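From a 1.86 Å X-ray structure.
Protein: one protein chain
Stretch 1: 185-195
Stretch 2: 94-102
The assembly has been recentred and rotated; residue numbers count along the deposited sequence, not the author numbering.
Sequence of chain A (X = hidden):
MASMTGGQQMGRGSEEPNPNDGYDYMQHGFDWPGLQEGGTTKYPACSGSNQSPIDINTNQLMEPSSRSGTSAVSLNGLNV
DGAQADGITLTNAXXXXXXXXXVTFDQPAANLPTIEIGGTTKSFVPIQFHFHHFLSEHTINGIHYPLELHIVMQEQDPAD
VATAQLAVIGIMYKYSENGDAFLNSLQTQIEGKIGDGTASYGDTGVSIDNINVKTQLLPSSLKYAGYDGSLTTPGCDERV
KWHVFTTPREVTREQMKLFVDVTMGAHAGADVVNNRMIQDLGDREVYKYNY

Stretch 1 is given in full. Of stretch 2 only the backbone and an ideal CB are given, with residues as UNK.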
# COMPACT_ATOMS: atom_id res chain seq x y z
N SER A 185 9.42 -15.81 -3.37
CA SER A 185 8.44 -16.74 -3.85
C SER A 185 7.66 -16.14 -4.99
O SER A 185 7.45 -16.82 -6.00
CB SER A 185 7.51 -17.16 -2.72
OG SER A 185 6.36 -17.80 -3.23
N LEU A 186 7.22 -14.89 -4.85
CA LEU A 186 6.45 -14.24 -5.94
C LEU A 186 7.26 -14.21 -7.25
O LEU A 186 6.77 -14.53 -8.33
CB LEU A 186 6.12 -12.79 -5.54
CG LEU A 186 5.32 -11.92 -6.49
CD1 LEU A 186 3.92 -12.57 -6.68
CD2 LEU A 186 5.14 -10.52 -5.88
N GLN A 187 8.50 -13.80 -7.13
CA GLN A 187 9.40 -13.72 -8.27
C GLN A 187 9.57 -15.09 -8.94
O GLN A 187 9.51 -15.20 -10.17
CB GLN A 187 10.77 -13.17 -7.81
CG GLN A 187 11.82 -13.17 -8.90
CD GLN A 187 13.02 -12.31 -8.59
OE1 GLN A 187 13.62 -12.43 -7.52
NE2 GLN A 187 13.40 -11.46 -9.54
N THR A 188 9.75 -16.12 -8.13
CA THR A 188 9.94 -17.48 -8.61
C THR A 188 8.69 -17.97 -9.30
O THR A 188 8.76 -18.56 -10.37
CB THR A 188 10.30 -18.42 -7.42
OG1 THR A 188 11.60 -18.07 -6.93
CG2 THR A 188 10.33 -19.88 -7.87
N GLN A 189 7.54 -17.73 -8.68
CA GLN A 189 6.29 -18.14 -9.27
C GLN A 189 6.04 -17.45 -10.60
O GLN A 189 5.63 -18.07 -11.58
CB GLN A 189 5.13 -17.80 -8.35
CG GLN A 189 5.07 -18.62 -7.06
CD GLN A 189 3.89 -18.17 -6.23
OE1 GLN A 189 2.72 -18.43 -6.57
NE2 GLN A 189 4.18 -17.43 -5.16
N ILE A 190 6.21 -16.13 -10.60
CA ILE A 190 5.97 -15.40 -11.83
C ILE A 190 6.98 -15.75 -12.95
O ILE A 190 6.60 -16.03 -14.06
CB ILE A 190 5.97 -13.87 -11.54
CG1 ILE A 190 4.68 -13.53 -10.75
CG2 ILE A 190 5.91 -13.07 -12.86
CD1 ILE A 190 4.65 -12.08 -10.21
N GLU A 191 8.26 -15.72 -12.63
CA GLU A 191 9.28 -15.98 -13.61
C GLU A 191 9.07 -17.38 -14.19
O GLU A 191 9.31 -17.62 -15.38
CB GLU A 191 10.65 -15.78 -12.97
CG GLU A 191 10.91 -14.27 -12.70
CD GLU A 191 12.36 -13.93 -12.34
OE1 GLU A 191 12.71 -12.71 -12.32
OE2 GLU A 191 13.15 -14.87 -12.07
N GLY A 192 8.54 -18.27 -13.36
CA GLY A 192 8.27 -19.62 -13.78
C GLY A 192 7.12 -19.67 -14.78
O GLY A 192 7.23 -20.39 -15.76
N LYS A 193 6.03 -18.94 -14.54
CA LYS A 193 4.88 -18.92 -15.45
C LYS A 193 5.19 -18.19 -16.78
O LYS A 193 4.63 -18.49 -17.85
CB LYS A 193 3.65 -18.25 -14.76
CG LYS A 193 3.05 -19.12 -13.65
CD LYS A 193 1.86 -18.45 -12.96
CE LYS A 193 1.26 -19.36 -11.85
NZ LYS A 193 -0.26 -19.48 -11.99
N ILE A 194 6.09 -17.22 -16.71
CA ILE A 194 6.48 -16.52 -17.95
C ILE A 194 7.31 -17.53 -18.75
O ILE A 194 7.17 -17.64 -19.96
CB ILE A 194 7.36 -15.30 -17.63
CG1 ILE A 194 6.52 -14.24 -16.89
CG2 ILE A 194 7.97 -14.73 -18.95
CD1 ILE A 194 5.45 -13.57 -17.73
N GLY A 195 8.16 -18.28 -18.05
CA GLY A 195 8.99 -19.27 -18.70
C GLY A 195 8.27 -20.44 -19.33
O GLY A 195 8.69 -20.92 -20.38
N UNK A 94 -4.22 -13.69 -6.49
CA UNK A 94 -3.94 -13.44 -7.91
C UNK A 94 -3.09 -12.14 -8.02
O UNK A 94 -3.20 -11.23 -7.18
CB UNK A 94 -5.24 -13.32 -8.71
N UNK A 95 -2.23 -12.06 -9.02
CA UNK A 95 -1.41 -10.85 -9.15
C UNK A 95 -1.61 -10.28 -10.56
O UNK A 95 -1.90 -11.03 -11.51
CB UNK A 95 0.07 -11.15 -8.88
N UNK A 96 -1.54 -8.96 -10.69
CA UNK A 96 -1.67 -8.35 -12.01
C UNK A 96 -0.22 -8.15 -12.49
O UNK A 96 0.64 -7.58 -11.77
CB UNK A 96 -2.46 -7.04 -11.97
N UNK A 97 0.07 -8.65 -13.70
CA UNK A 97 1.42 -8.51 -14.20
C UNK A 97 1.60 -7.18 -14.95
O UNK A 97 1.69 -7.13 -16.19
CB UNK A 97 1.76 -9.69 -15.11
N UNK A 98 1.60 -6.09 -14.19
CA UNK A 98 1.82 -4.77 -14.77
C UNK A 98 2.29 -3.88 -13.64
O UNK A 98 2.49 -4.33 -12.49
CB UNK A 98 0.56 -4.22 -15.44
N UNK A 99 2.50 -2.62 -13.96
CA UNK A 99 2.95 -1.65 -12.95
C UNK A 99 2.20 -1.78 -11.60
O UNK A 99 0.96 -1.88 -11.61
CB UNK A 99 2.77 -0.23 -13.50
N UNK A 100 2.94 -1.82 -10.47
CA UNK A 100 2.33 -1.90 -9.15
C UNK A 100 2.05 -3.30 -8.63
O UNK A 100 1.91 -3.51 -7.43
CB UNK A 100 1.02 -1.12 -9.17
N UNK A 101 1.95 -4.25 -9.54
CA UNK A 101 1.73 -5.67 -9.23
C UNK A 101 0.69 -5.95 -8.18
O UNK A 101 0.96 -6.60 -7.17
CB UNK A 101 3.05 -6.30 -8.78
N UNK A 102 -0.49 -5.42 -8.42
CA UNK A 102 -1.60 -5.57 -7.49
C UNK A 102 -1.93 -7.04 -7.24
O UNK A 102 -2.01 -7.80 -8.20
CB UNK A 102 -2.83 -4.84 -8.02

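The helix 185-195 turns an apolar stripe toward the other segment: Leu 186, Ile 190 and, through the end of its side chain, Ile 194, one residue per turn. No charge or hydrogen-bonding group reaches out along this stripe, so positions facing it call for hydrocarbon or thioether side chains.

Position 94, in extended conformation, has its CB out of reach of the helix, and almost any side chain that tolerates a strand would suit. It is Lys 94, which makes no contact with the helix. At position 95, still in the strand, CA-to-CB points toward the helix. The ideal CB of residue 95 already lies 4.7 Å from CD1 of Leu 186 and 4.9 Å from CD1 of Ile 190, leaving room for a short apolar group; valine, isoleucine or perhaps alanine would fit. The residue is Val 95, whose CG1 comes within 4.1 Å of CD1 of Ile 190.

Position 96 again has its CB out of reach, and a polar residue is acceptable. Asp 96 occupies it; the backbone N of Asp 96 donates to O of residue 102 at 2.8 Å, tying the two ends of the loop together. Position 97 turns back toward the helix, the CA of residue 97 lying 8.6 Å from the CA of Ile 190. With no helix atom within 5.5 Å of the ideal CB, a longer apolar chain is needed: leucine, methionine or isoleucine. Leu 97 spans the gap: its CD2 packs 3.7 Å from CD1 of Ile 190, and its CD1 lies 4.2 Å from CD1 of Ile 194.

Positions 98 to 101 form a type II turn, closed by the hydrogen bond from N of residue 101 to O of residue 98 at 3.0 Å. Positions 98 and 99 are out of reach of the helix and could be polar; they are Glu 98 and Gln 99. At position 100, phi is 88° and psi -22°, and a CB would jam against the preceding carbonyl O, which calls for glycine; Gly 100 is found.

Position 101 points toward the helix from a distance. Its angles (phi 44°, psi 55°) are left-handed, which glycine and asparagine enter most readily; the apolar helix surface, not the backbone, favours a long apolar chain. Met 101 provides it: its CE reaches 3.2 Å from CD1 of Ile 190, a tight approach, and 4.4 Å from CD2 of Leu 186. Position 102 is again out of reach, open to many residues, and carries Lys 102. Ile 190 CD1 thus touches Val 95, Leu 97 and Met 101.

Stretch 2 94-102: KVDLEQGMK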
# COMPACT_ATOMS: atom_id res chain seq x y z
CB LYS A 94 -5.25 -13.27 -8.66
CG LYS A 94 -6.13 -14.52 -8.54
CD LYS A 94 -7.46 -14.36 -9.21
CE LYS A 94 -8.15 -15.75 -9.19
NZ LYS A 94 -9.50 -15.79 -9.86
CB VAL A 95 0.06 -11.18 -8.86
CG1 VAL A 95 0.57 -12.23 -9.85
CG2 VAL A 95 0.92 -9.92 -8.95
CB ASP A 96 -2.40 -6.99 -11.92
CG ASP A 96 -3.94 -7.13 -11.68
OD1 ASP A 96 -4.46 -8.28 -11.67
OD2 ASP A 96 -4.60 -6.06 -11.52
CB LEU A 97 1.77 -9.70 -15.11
CG LEU A 97 1.77 -11.03 -14.35
CD1 LEU A 97 2.31 -12.15 -15.31
CD2 LEU A 97 2.66 -10.92 -13.05
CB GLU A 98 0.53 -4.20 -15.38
CG GLU A 98 -0.63 -4.02 -14.38
CD GLU A 98 -1.92 -3.54 -15.06
OE1 GLU A 98 -1.96 -3.39 -16.31
OE2 GLU A 98 -2.91 -3.27 -14.33
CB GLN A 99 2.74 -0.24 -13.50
CG GLN A 99 3.32 0.91 -12.62
CD GLN A 99 2.79 2.28 -13.08
OE1 GLN A 99 3.47 3.03 -13.79
NE2 GLN A 99 1.60 2.59 -12.68
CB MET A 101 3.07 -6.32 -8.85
CG MET A 101 4.01 -6.34 -10.08
SD MET A 101 5.43 -7.46 -9.92
CE MET A 101 4.45 -8.88 -9.85
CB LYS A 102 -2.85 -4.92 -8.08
CG LYS A 102 -3.98 -4.91 -7.05
CD LYS A 102 -5.10 -3.99 -7.53
CE LYS A 102 -5.94 -4.64 -8.67
NZ LYS A 102 -7.22 -3.82 -8.97
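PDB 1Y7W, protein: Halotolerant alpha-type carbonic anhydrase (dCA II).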